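Local coordinates for protein dihydropteroate synthase (Burkholderia cenocepacia, PDB 2Y5S) that probably catalyses the condensation of para-aminobenzoate with 6-hydroxymethyl-7,8-dihydropterin diphosphate to 7,8-dihydropteroate, the immediate precursor of folates, at residues Ala9-Gly14 against Pro218-Gly223; Asp215-Pro218 against Arg224-Pro227; Ala201-Asn206 against Leu238-Gly243; Pro194-Gly199 against Ala211-Thr216. All blocks are in the same frame, centred on the assembly; numbering follows the deposited sequence.

Contact 1 (Ala9-Gly14 against Pro218-Gly223); sequences APLQCG and PARPDG
The short antiparallel hairpin of strands 11-13 and 16-18 is tied to the loop after helix 204-211 where the backbone carbonyl of Pro10 meets the guanidinium of Arg220. Arg220 comes in end-on and spends both terminal nitrogens on one acceptor: NH1 lies 2.7 Å from Pro10 O, and NH2 lies 3.0 Å from the same oxygen. Sharing the oxygen bends both bonds, to N-H...O angles of 149° for NH1 and 138° for NH2. Pro10 O sits close to the guanidinium plane, and NH1 in turn lies in the carbonyl plane, with NH2 tilted slightly from it. With CG anti to its own carbonyl carbon (chi1 -66°) and the chain extended from CG to NE, the arm spans the distance between two backbones that stay well apart. In this TIM barrel the Arg220 loop leads from a helix into strand 229-230, placing the contact at the N-terminal end of the barrel strands. NH2 also binds Ile190 O at the start of strand 190-193, so one guanidinium joins hairpin and barrel. Apolar groups pack round it: Ala9 CB approaches NH1 obliquely at 3.4 Å, and Leu11 CD1 lies at the guanidinium edge, 4.1 Å from NH2. A type I turn from Arg220 to Gly223, closed by Gly223 N to Arg220 O at 3.0 Å, shapes the backbone that carries the arginine.

Contact 2 (Asp215-Pro218 against Arg224-Pro227); sequences DTAP and RAYP
Polar pairing here comes down to one backbone hydrogen bond, from Tyr226 N to Pro218 O at 2.9 Å with an N-H...O angle of 156°. The same oxygen has a weaker companion: Ala225 CA is 3.3 Å from Pro218 O in a CA-H...O contact, so consecutive residues converge on one acceptor. The aromatic ring of Tyr226 adds to this with its rim. CD2 comes to 3.4 Å from Pro218 O, the oxygen lying near the ring plane at the edge, a position reached because CG stands beside the backbone N, anti to the carbonyl carbon (chi1 -75°). Two apolar contacts accompany the bond. Pro218 CG touches Tyr226 CD2 at 3.9 Å, the two side chains crossing at about a right angle, while the methyl of Ala217 meets that of Ala225, CB to CB, at 4.1 Å. Separate from these pairs, the Ala217 methyl packs against a backbone carbonyl, its CB 3.5 Å from Tyr226 O. Beyond the two segments, Tyr226 packs on Ala177 and Arg181 of helix 165-182 and on Ile190 and Val192 of strand 190-193, which places it in the layer between helix and barrel wall just before strand 229-230. Chemically, a proline nitrogen within the chain carries no hydrogen, so Pro218 and Pro227 have no N-H to offer; between the two segments a single hydrogen bond forms, to Pro218 O, and the rest of what joins them is packing and the CA-H...O contact.

Contact 3 (Ala201-Asn206 against Leu238-Gly243); sequences AVVDDN and LGAVIG
The methyl of Ala240 points at the valine pair Val202 and Val203, and each valine answers with one branch. Val203 CG2 makes the nearer approach, 3.7 Å from Ala240 CB; Val202 CG2 follows at 4.0 Å from the same methyl. The two valines present CG2 by different rotations: in Val202 it stands anti to the backbone N, on the carbonyl side, whereas in Val203 it stands anti to the carbonyl carbon and CG1 takes the place anti to N (chi1 170°). The branches thus converge on Ala240 from neighbouring positions of the backbone. Val203 CG2 also reaches along to Val241, meeting its CG1 at 4.2 Å. No hydrogen bond crosses, and the patch is small and lies at the surface. The backbone carrying the valines is held from within its own segment. Asn206 ND2 binds Val202 O at 3.1 Å, an almost straight bond (171°) that leaves in the amide plane yet meets the carbonyl from above its plane, while Asn206 OD1 takes Gly197 N. Ahead of it, Ala201 N donates to Asp205 OD2 at 2.8 Å, on the anti side of the carboxylate and out of its plane. On the far segment, Val241 packs against Ala286 of the second subunit and Leu238 against Val283 of that chain. Two neighbouring beta-alpha units of a TIM barrel meet here: the lead-in to helix 204-211 meets Ala240 and Val241 in the segment that follows strand 229-230 and carries part of helix 236-239, near the 7,8-dihydropteroate pocket, with the Val202 side chain about 6 Å from the ligand.

Contact 4 (Pro194-Gly199 against Ala211-Thr216); sequences PGFGFG and AALPDT. With 78H (7,8-dihydropteroate), chain P.
The backbones come nearest at Pro194 and Thr216, their CA atoms 6.5 Å apart, beside a type II turn from Gly195 to Phe198 closed by Phe198 N to Gly195 O at 3.0 Å. Across the contact a single methyl does most of the work: Leu213 CD1 lies 3.9 Å from Pro194 CG and 3.9 Å from Phe196 CZ, touching the phenyl ring at its edge, and the leucine side chain crosses both at about a right angle. Leu213 gets CD1 there by turning CG anti to its backbone N (chi1 -163°). Thr216 CG2 adds a looser touch to Pro194 CB at 4.3 Å. Its hydroxyl turns back instead, giving OG1 to Leu213 O at 2.7 Å in the carbonyl plane; Thr216 N bonds to that oxygen too, so the leucine carbonyl is gripped twice. In barrel terms, 194-199 is the loop that leaves strand 190-193 at its C-terminal end, where TIM barrels carry their active sites, and 211-216 follows helix 204-211. The turn's other flank meets 7,8-dihydropteroate. Phe198 lays one ring face against ligand C16, with CZ 3.2 Å from N11, and Gly197 O is 3.7 Å from C18. Lys200 NZ ties the loop down by hydrogen bonds to the carbonyls of Pro194, Gly195 and Phe198, while Asp193 and Lys235 bind the ligand directly.

Overall arrangement
From the N terminus, 9-14 waits some two hundred residues for its partner, so contact 1 closes a loop holding most of the barrel and ties the N-terminal hairpin to the loop before strand 229-230. Inside it lies contact 4, joining the loop after strand 190-193 to the exit of helix 204-211. Contact 3 links the segments carrying helices 204-211 and 236-239; it crosses contact 4, which it touches near the ligand, and contact 1, since 238-243 lies beyond 218-223, their centres about 30 Å apart. Contact 2, nested within contact 3, joins two limbs of one loop, sharing Asp215 and Thr216 with contact 4 and Pro218 with contact 1.

Contact 1 (Ala9-Gly14 against Pro218-Gly223)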
loop_
_atom_site.group_PDB
_atom_site.type_symbol
_atom_site.label_atom_id
_atom_site.label_comp_id
_atom_site.label_asym_id
_atom_site.label_seq_id
_atom_site.Cartn_x
_atom_site.Cartn_y
_atom_site.Cartn_z
ATOM N N ALA B 9 6.319 13.975 16.063
ATOM C CA ALA B 9 6.303 15.210 16.823
ATOM C C ALA B 9 5.549 16.295 16.044
ATOM O O ALA B 9 5.556 16.288 14.815
ATOM C CB ALA B 9 7.731 15.658 17.118
ATOM N N PRO B 10 4.904 17.230 16.754
ATOM C CA PRO B 10 4.131 18.268 16.082
ATOM C C PRO B 10 4.963 19.256 15.255
ATOM O O PRO B 10 6.168 19.435 15.489
ATOM C CB PRO B 10 3.435 18.997 17.237
ATOM C CG PRO B 10 4.326 18.780 18.404
ATOM C CD PRO B 10 4.876 17.390 18.220
ATOM N N LEU B 11 4.283 19.895 14.305
ATOM C CA LEU B 11 4.897 20.872 13.437
ATOM C C LEU B 11 4.158 22.215 13.492
ATOM O O LEU B 11 2.996 22.312 13.114
ATOM C CB LEU B 11 4.915 20.341 12.003
ATOM C CG LEU B 11 5.708 21.192 11.001
ATOM C CD1 LEU B 11 7.185 21.253 11.401
ATOM C CD2 LEU B 11 5.534 20.658 9.539
ATOM N N GLN B 12 4.839 23.254 13.949
ATOM C CA GLN B 12 4.305 24.610 13.831
ATOM C C GLN B 12 4.387 24.997 12.338
ATOM O O GLN B 12 5.446 24.926 11.740
ATOM C CB GLN B 12 5.085 25.544 14.735
ATOM C CG GLN B 12 4.746 27.009 14.614
ATOM C CD GLN B 12 3.299 27.301 14.910
ATOM O OE1 GLN B 12 2.739 26.799 15.890
ATOM N NE2 GLN B 12 2.674 28.123 14.058
ATOM N N CYS B 13 3.256 25.362 11.742
ATOM C CA CYS B 13 3.163 25.468 10.294
ATOM C C CYS B 13 2.403 26.713 9.897
ATOM O O CYS B 13 1.317 26.652 9.330
ATOM C CB CYS B 13 2.519 24.205 9.710
ATOM S SG CYS B 13 2.686 24.036 7.936
ATOM N N GLY B 14 3.001 27.855 10.213
ATOM C CA GLY B 14 2.421 29.148 9.886
ATOM C C GLY B 14 1.121 29.363 10.634
ATOM O O GLY B 14 1.124 29.461 11.850
ATOM N N PRO B 218 17.000 13.299 12.791
ATOM C CA PRO B 218 17.654 13.620 14.042
ATOM C C PRO B 218 16.638 14.007 15.121
ATOM O O PRO B 218 15.429 14.144 14.838
ATOM C CB PRO B 218 18.543 14.812 13.675
ATOM C CG PRO B 218 17.904 15.418 12.534
ATOM C CD PRO B 218 17.120 14.387 11.817
ATOM N N ALA B 219 17.146 14.194 16.333
ATOM C CA ALA B 219 16.333 14.527 17.513
ATOM C C ALA B 219 16.228 16.035 17.746
ATOM O O ALA B 219 17.206 16.765 17.600
ATOM C CB ALA B 219 16.924 13.845 18.760
ATOM N N ARG B 220 15.033 16.489 18.120
ATOM C CA ARG B 220 14.831 17.842 18.634
ATOM C C ARG B 220 15.408 17.886 20.046
ATOM O O ARG B 220 15.788 16.844 20.571
ATOM C CB ARG B 220 13.347 18.193 18.662
ATOM C CG ARG B 220 12.717 18.285 17.291
ATOM C CD ARG B 220 11.242 18.560 17.405
ATOM N NE ARG B 220 10.699 19.136 16.179
ATOM C CZ ARG B 220 9.398 19.305 15.945
ATOM N NH1 ARG B 220 8.487 18.953 16.863
ATOM N NH2 ARG B 220 9.005 19.851 14.790
ATOM N N PRO B 221 15.509 19.082 20.653
ATOM C CA PRO B 221 16.022 19.183 22.043
ATOM C C PRO B 221 15.207 18.425 23.091
ATOM O O PRO B 221 15.774 17.907 24.059
ATOM C CB PRO B 221 15.987 20.684 22.317
ATOM C CG PRO B 221 16.204 21.301 20.967
ATOM C CD PRO B 221 15.480 20.403 19.991
ATOM N N ASP B 222 13.893 18.335 22.892
ATOM C CA ASP B 222 13.028 17.565 23.792
ATOM C C ASP B 222 13.176 16.047 23.628
ATOM O O ASP B 222 12.435 15.291 24.254
ATOM C CB ASP B 222 11.557 17.958 23.606
ATOM C CG ASP B 222 11.016 17.573 22.231
ATOM O OD1 ASP B 222 11.764 16.954 21.442
ATOM O OD2 ASP B 222 9.846 17.906 21.932
ATOM N N GLY B 223 14.107 15.599 22.785
ATOM C CA GLY B 223 14.347 14.166 22.577
ATOM C C GLY B 223 13.490 13.513 21.502
ATOM O O GLY B 223 13.775 12.390 21.077
#

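Contact 2 (Asp215-Pro218 against Arg224-Pro227)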
loop_
_atom_site.group_PDB
_atom_site.type_symbol
_atom_site.label_atom_id
_atom_site.label_comp_id
_atom_site.label_asym_id
_atom_site.label_seq_id
_atom_site.Cartn_x
_atom_site.Cartn_y
_atom_site.Cartn_z
ATOM N N ASP B 215 15.166 6.293 11.272
ATOM C CA ASP B 215 16.544 6.609 11.610
ATOM C C ASP B 215 17.170 7.723 10.757
ATOM O O ASP B 215 18.294 8.111 11.022
ATOM C CB ASP B 215 17.414 5.352 11.508
ATOM C CG ASP B 215 16.959 4.243 12.450
ATOM O OD1 ASP B 215 16.481 4.557 13.563
ATOM O OD2 ASP B 215 17.077 3.062 12.061
ATOM N N THR B 216 16.461 8.228 9.743
ATOM C CA THR B 216 16.937 9.378 8.971
ATOM C C THR B 216 16.737 10.709 9.724
ATOM O O THR B 216 17.383 11.701 9.410
ATOM C CB THR B 216 16.242 9.477 7.592
ATOM O OG1 THR B 216 14.851 9.691 7.783
ATOM C CG2 THR B 216 16.440 8.201 6.762
ATOM N N ALA B 217 15.869 10.717 10.740
ATOM C CA ALA B 217 15.489 11.947 11.430
ATOM C C ALA B 217 16.321 12.152 12.689
ATOM O O ALA B 217 16.332 11.298 13.572
ATOM C CB ALA B 217 14.014 11.913 11.796
ATOM N N PRO B 218 17.000 13.299 12.791
ATOM C CA PRO B 218 17.654 13.620 14.042
ATOM C C PRO B 218 16.638 14.007 15.121
ATOM O O PRO B 218 15.429 14.144 14.838
ATOM C CB PRO B 218 18.543 14.812 13.675
ATOM C CG PRO B 218 17.904 15.418 12.534
ATOM C CD PRO B 218 17.120 14.387 11.817
ATOM N N ARG B 224 12.431 14.189 21.065
ATOM C CA ARG B 224 11.611 13.668 19.987
ATOM C C ARG B 224 12.345 13.887 18.673
ATOM O O ARG B 224 12.961 14.938 18.450
ATOM C CB ARG B 224 10.254 14.381 19.900
ATOM C CG ARG B 224 9.183 13.961 20.922
ATOM C CD ARG B 224 7.861 13.661 20.191
ATOM N NE ARG B 224 6.676 14.285 20.791
ATOM C CZ ARG B 224 5.418 13.971 20.462
ATOM N NH1 ARG B 224 5.166 13.044 19.545
ATOM N NH2 ARG B 224 4.400 14.594 21.050
ATOM N N ALA B 225 12.235 12.914 17.784
ATOM C CA ALA B 225 12.738 13.071 16.432
ATOM C C ALA B 225 11.978 14.196 15.711
ATOM O O ALA B 225 10.773 14.371 15.897
ATOM C CB ALA B 225 12.606 11.752 15.678
ATOM N N TYR B 226 12.695 14.968 14.901
ATOM C CA TYR B 226 12.051 15.870 13.934
ATOM C C TYR B 226 11.050 15.065 13.079
ATOM O O TYR B 226 11.348 13.942 12.647
ATOM C CB TYR B 226 13.099 16.567 13.060
ATOM C CG TYR B 226 13.845 17.684 13.775
ATOM C CD1 TYR B 226 13.284 18.953 13.906
ATOM C CD2 TYR B 226 15.112 17.475 14.324
ATOM C CE1 TYR B 226 13.960 19.978 14.565
ATOM C CE2 TYR B 226 15.788 18.492 15.000
ATOM C CZ TYR B 226 15.208 19.740 15.117
ATOM O OH TYR B 226 15.860 20.750 15.784
ATOM N N PRO B 227 9.834 15.601 12.880
ATOM C CA PRO B 227 8.887 14.878 12.041
ATOM C C PRO B 227 9.356 14.840 10.595
ATOM O O PRO B 227 10.041 15.771 10.141
ATOM C CB PRO B 227 7.605 15.680 12.194
ATOM C CG PRO B 227 8.073 17.074 12.435
ATOM C CD PRO B 227 9.287 16.900 13.317
#

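Contact 3 (Ala201-Asn206 against Leu238-Gly243)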
loop_
_atom_site.group_PDB
_atom_site.type_symbol
_atom_site.label_atom_id
_atom_site.label_comp_id
_atom_site.label_asym_id
_atom_site.label_seq_id
_atom_site.Cartn_x
_atom_site.Cartn_y
_atom_site.Cartn_z
ATOM N N ALA B 201 21.696 6.449 -5.249
ATOM C CA ALA B 201 21.572 5.285 -6.132
ATOM C C ALA B 201 20.078 4.914 -6.221
ATOM O O ALA B 201 19.416 4.742 -5.188
ATOM C CB ALA B 201 22.424 4.110 -5.627
ATOM N N VAL B 202 19.566 4.826 -7.455
ATOM C CA VAL B 202 18.118 4.790 -7.738
ATOM C C VAL B 202 17.359 3.746 -6.923
ATOM O O VAL B 202 16.256 3.994 -6.470
ATOM C CB VAL B 202 17.825 4.593 -9.261
ATOM C CG1 VAL B 202 18.441 3.251 -9.816
ATOM C CG2 VAL B 202 16.329 4.683 -9.543
ATOM N N VAL B 203 17.960 2.580 -6.741
ATOM C CA VAL B 203 17.357 1.548 -5.945
ATOM C C VAL B 203 18.045 1.408 -4.575
ATOM O O VAL B 203 17.390 1.568 -3.547
ATOM C CB VAL B 203 17.275 0.225 -6.728
ATOM C CG1 VAL B 203 16.869 -0.910 -5.815
ATOM C CG2 VAL B 203 16.240 0.359 -7.877
ATOM N N ASP B 204 19.347 1.141 -4.549
ATOM C CA ASP B 204 20.009 0.772 -3.278
ATOM C C ASP B 204 19.966 1.852 -2.182
ATOM O O ASP B 204 19.658 1.525 -1.037
ATOM C CB ASP B 204 21.434 0.286 -3.506
ATOM C CG ASP B 204 21.475 -1.078 -4.164
ATOM O OD1 ASP B 204 20.465 -1.818 -4.078
ATOM O OD2 ASP B 204 22.501 -1.408 -4.787
ATOM N N ASP B 205 20.230 3.114 -2.528
ATOM C CA ASP B 205 20.206 4.197 -1.524
ATOM C C ASP B 205 18.792 4.600 -1.151
ATOM O O ASP B 205 18.471 4.763 0.030
ATOM C CB ASP B 205 20.976 5.427 -2.018
ATOM C CG ASP B 205 22.476 5.202 -2.104
ATOM O OD1 ASP B 205 23.007 4.349 -1.363
ATOM O OD2 ASP B 205 23.132 5.908 -2.919
ATOM N N ASN B 206 17.933 4.781 -2.148
ATOM C CA ASN B 206 16.560 5.188 -1.893
ATOM C C ASN B 206 15.786 4.168 -1.055
ATOM O O ASN B 206 15.052 4.541 -0.133
ATOM C CB ASN B 206 15.831 5.464 -3.213
ATOM C CG ASN B 206 16.246 6.782 -3.862
ATOM O OD1 ASN B 206 16.363 7.814 -3.187
ATOM N ND2 ASN B 206 16.448 6.761 -5.190
ATOM N N LEU B 238 10.629 4.088 -8.125
ATOM C CA LEU B 238 9.447 3.246 -8.339
ATOM C C LEU B 238 9.461 2.609 -9.741
ATOM O O LEU B 238 9.230 1.405 -9.894
ATOM C CB LEU B 238 8.180 4.081 -8.130
ATOM C CG LEU B 238 8.045 4.850 -6.802
ATOM C CD1 LEU B 238 6.666 5.518 -6.699
ATOM C CD2 LEU B 238 8.303 3.969 -5.601
ATOM N N GLY B 239 9.732 3.416 -10.771
ATOM C CA GLY B 239 9.852 2.904 -12.139
ATOM C C GLY B 239 10.870 1.783 -12.266
ATOM O O GLY B 239 10.651 0.788 -13.008
ATOM N N ALA B 240 11.965 1.926 -11.528
ATOM C CA ALA B 240 13.064 0.971 -11.554
ATOM C C ALA B 240 12.664 -0.424 -11.084
ATOM O O ALA B 240 13.251 -1.409 -11.535
ATOM C CB ALA B 240 14.245 1.490 -10.735
ATOM N N VAL B 241 11.680 -0.521 -10.188
ATOM C CA VAL B 241 11.254 -1.814 -9.656
ATOM C C VAL B 241 9.996 -2.381 -10.318
ATOM O O VAL B 241 9.604 -3.517 -10.048
ATOM C CB VAL B 241 11.076 -1.782 -8.138
ATOM C CG1 VAL B 241 12.369 -1.320 -7.475
ATOM C CG2 VAL B 241 9.895 -0.889 -7.722
ATOM N N ILE B 242 9.370 -1.618 -11.205
ATOM C CA ILE B 242 8.176 -2.117 -11.906
ATOM C C ILE B 242 8.388 -2.222 -13.401
ATOM O O ILE B 242 7.458 -2.048 -14.176
ATOM C CB ILE B 242 6.906 -1.285 -11.570
ATOM C CG1 ILE B 242 6.995 0.140 -12.144
ATOM C CG2 ILE B 242 6.691 -1.261 -10.055
ATOM C CD1 ILE B 242 5.872 1.095 -11.684
ATOM N N GLY B 243 9.612 -2.529 -13.817
ATOM C CA GLY B 243 9.867 -2.833 -15.215
ATOM C C GLY B 243 10.034 -1.596 -16.072
ATOM O O GLY B 243 9.961 -1.677 -17.297
#

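Contact 4 (Pro194-Gly199 against Ala211-Thr216)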
loop_
_atom_site.group_PDB
_atom_site.type_symbol
_atom_site.label_atom_id
_atom_site.label_comp_id
_atom_site.label_asym_id
_atom_site.label_seq_id
_atom_site.Cartn_x
_atom_site.Cartn_y
_atom_site.Cartn_z
ATOM N N PRO B 194 14.401 13.060 3.796
ATOM C CA PRO B 194 15.636 12.407 3.327
ATOM C C PRO B 194 15.944 12.590 1.848
ATOM O O PRO B 194 17.034 12.191 1.384
ATOM C CB PRO B 194 15.375 10.926 3.625
ATOM C CG PRO B 194 13.876 10.815 3.546
ATOM C CD PRO B 194 13.392 12.068 4.210
ATOM N N GLY B 195 14.997 13.159 1.100
ATOM C CA GLY B 195 15.260 13.581 -0.265
ATOM C C GLY B 195 15.388 12.434 -1.228
ATOM O O GLY B 195 16.391 12.283 -1.941
ATOM N N PHE B 196 14.336 11.640 -1.295
ATOM C CA PHE B 196 14.322 10.522 -2.199
ATOM C C PHE B 196 14.566 10.984 -3.643
ATOM O O PHE B 196 13.916 11.908 -4.110
ATOM C CB PHE B 196 12.979 9.789 -2.101
ATOM C CG PHE B 196 12.800 9.060 -0.828
ATOM C CD1 PHE B 196 13.532 7.926 -0.571
ATOM C CD2 PHE B 196 11.906 9.524 0.147
ATOM C CE1 PHE B 196 13.397 7.253 0.632
ATOM C CE2 PHE B 196 11.758 8.851 1.342
ATOM C CZ PHE B 196 12.513 7.715 1.585
ATOM N N GLY B 197 15.514 10.338 -4.318
ATOM C CA GLY B 197 15.814 10.621 -5.711
ATOM C C GLY B 197 16.764 11.795 -5.900
ATOM O O GLY B 197 16.979 12.218 -7.031
ATOM N N PHE B 198 17.336 12.326 -4.818
ATOM C CA PHE B 198 18.261 13.481 -4.932
ATOM C C PHE B 198 19.706 13.110 -4.561
ATOM O O PHE B 198 20.137 13.262 -3.401
ATOM C CB PHE B 198 17.797 14.627 -4.048
ATOM C CG PHE B 198 16.569 15.340 -4.538
ATOM C CD1 PHE B 198 16.683 16.443 -5.385
ATOM C CD2 PHE B 198 15.293 14.937 -4.128
ATOM C CE1 PHE B 198 15.548 17.133 -5.823
ATOM C CE2 PHE B 198 14.156 15.609 -4.561
ATOM C CZ PHE B 198 14.282 16.713 -5.407
ATOM N N GLY B 199 20.459 12.634 -5.554
ATOM C CA GLY B 199 21.840 12.203 -5.342
ATOM C C GLY B 199 21.935 10.847 -4.654
ATOM O O GLY B 199 22.810 10.628 -3.817
ATOM N N ALA B 211 13.416 1.816 3.956
ATOM C CA ALA B 211 13.398 0.725 4.964
ATOM C C ALA B 211 13.781 1.197 6.373
ATOM O O ALA B 211 13.234 0.708 7.368
ATOM C CB ALA B 211 14.335 -0.420 4.542
ATOM N N ALA B 212 14.725 2.137 6.438
ATOM C CA ALA B 212 15.213 2.691 7.693
ATOM C C ALA B 212 14.733 4.109 7.968
ATOM O O ALA B 212 15.387 4.847 8.697
ATOM C CB ALA B 212 16.740 2.654 7.697
ATOM N N LEU B 213 13.587 4.493 7.410
ATOM C CA LEU B 213 13.101 5.876 7.499
ATOM C C LEU B 213 13.171 6.535 8.896
ATOM O O LEU B 213 13.648 7.675 9.015
ATOM C CB LEU B 213 11.683 6.004 6.913
ATOM C CG LEU B 213 11.178 7.409 6.558
ATOM C CD1 LEU B 213 11.981 8.021 5.423
ATOM C CD2 LEU B 213 9.711 7.423 6.176
ATOM N N PRO B 214 12.716 5.846 9.954
ATOM C CA PRO B 214 12.747 6.556 11.249
ATOM C C PRO B 214 14.135 7.056 11.638
ATOM O O PRO B 214 14.250 8.130 12.234
ATOM C CB PRO B 214 12.261 5.508 12.267
ATOM C CG PRO B 214 11.787 4.353 11.494
ATOM C CD PRO B 214 12.262 4.451 10.085
ATOM N N ASP B 215 15.166 6.293 11.272
ATOM C CA ASP B 215 16.544 6.609 11.610
ATOM C C ASP B 215 17.170 7.723 10.757
ATOM O O ASP B 215 18.294 8.111 11.022
ATOM C CB ASP B 215 17.414 5.352 11.508
ATOM C CG ASP B 215 16.959 4.243 12.450
ATOM O OD1 ASP B 215 16.481 4.557 13.563
ATOM O OD2 ASP B 215 17.077 3.062 12.061
ATOM N N THR B 216 16.461 8.228 9.743
ATOM C CA THR B 216 16.937 9.378 8.971
ATOM C C THR B 216 16.737 10.709 9.724
ATOM O O THR B 216 17.383 11.701 9.410
ATOM C CB THR B 216 16.242 9.477 7.592
ATOM O OG1 THR B 216 14.851 9.691 7.783
ATOM C CG2 THR B 216 16.440 8.201 6.762
HETATM O O4 78H P . 10.950 14.526 -2.274
HETATM C C4 78H P . 10.752 15.737 -2.163
HETATM C C5 78H P . 10.631 16.579 -3.288
HETATM N N3 78H P . 10.666 16.308 -0.884
HETATM C C9 78H P . 10.428 17.960 -3.059
HETATM N N5 78H P . 10.657 16.075 -4.548
HETATM C C2 78H P . 10.484 17.717 -0.727
HETATM N N8 78H P . 10.295 18.839 -4.125
HETATM N N1 78H P . 10.357 18.486 -1.820
HETATM C C6 78H P . 10.580 16.890 -5.619
HETATM N N2 78H P . 10.443 18.271 0.494
HETATM C C7 78H P . 10.566 18.417 -5.504
HETATM C C10 78H P . 10.536 16.319 -7.008
HETATM N N11 78H P . 11.895 16.047 -7.490
HETATM C C15 78H P . 12.161 14.859 -8.017
HETATM C C16 78H P . 13.265 14.125 -7.596
HETATM C C17 78H P . 11.291 14.351 -8.983
HETATM C C18 78H P . 13.515 12.884 -8.156
HETATM C C19 78H P . 11.542 13.106 -9.544
HETATM C C20 78H P . 12.657 12.377 -9.133
HETATM C C21 78H P . 12.917 10.989 -9.727
HETATM O O22 78H P . 13.732 10.287 -9.123
HETATM O O23 78H P . 12.219 10.586 -10.683
#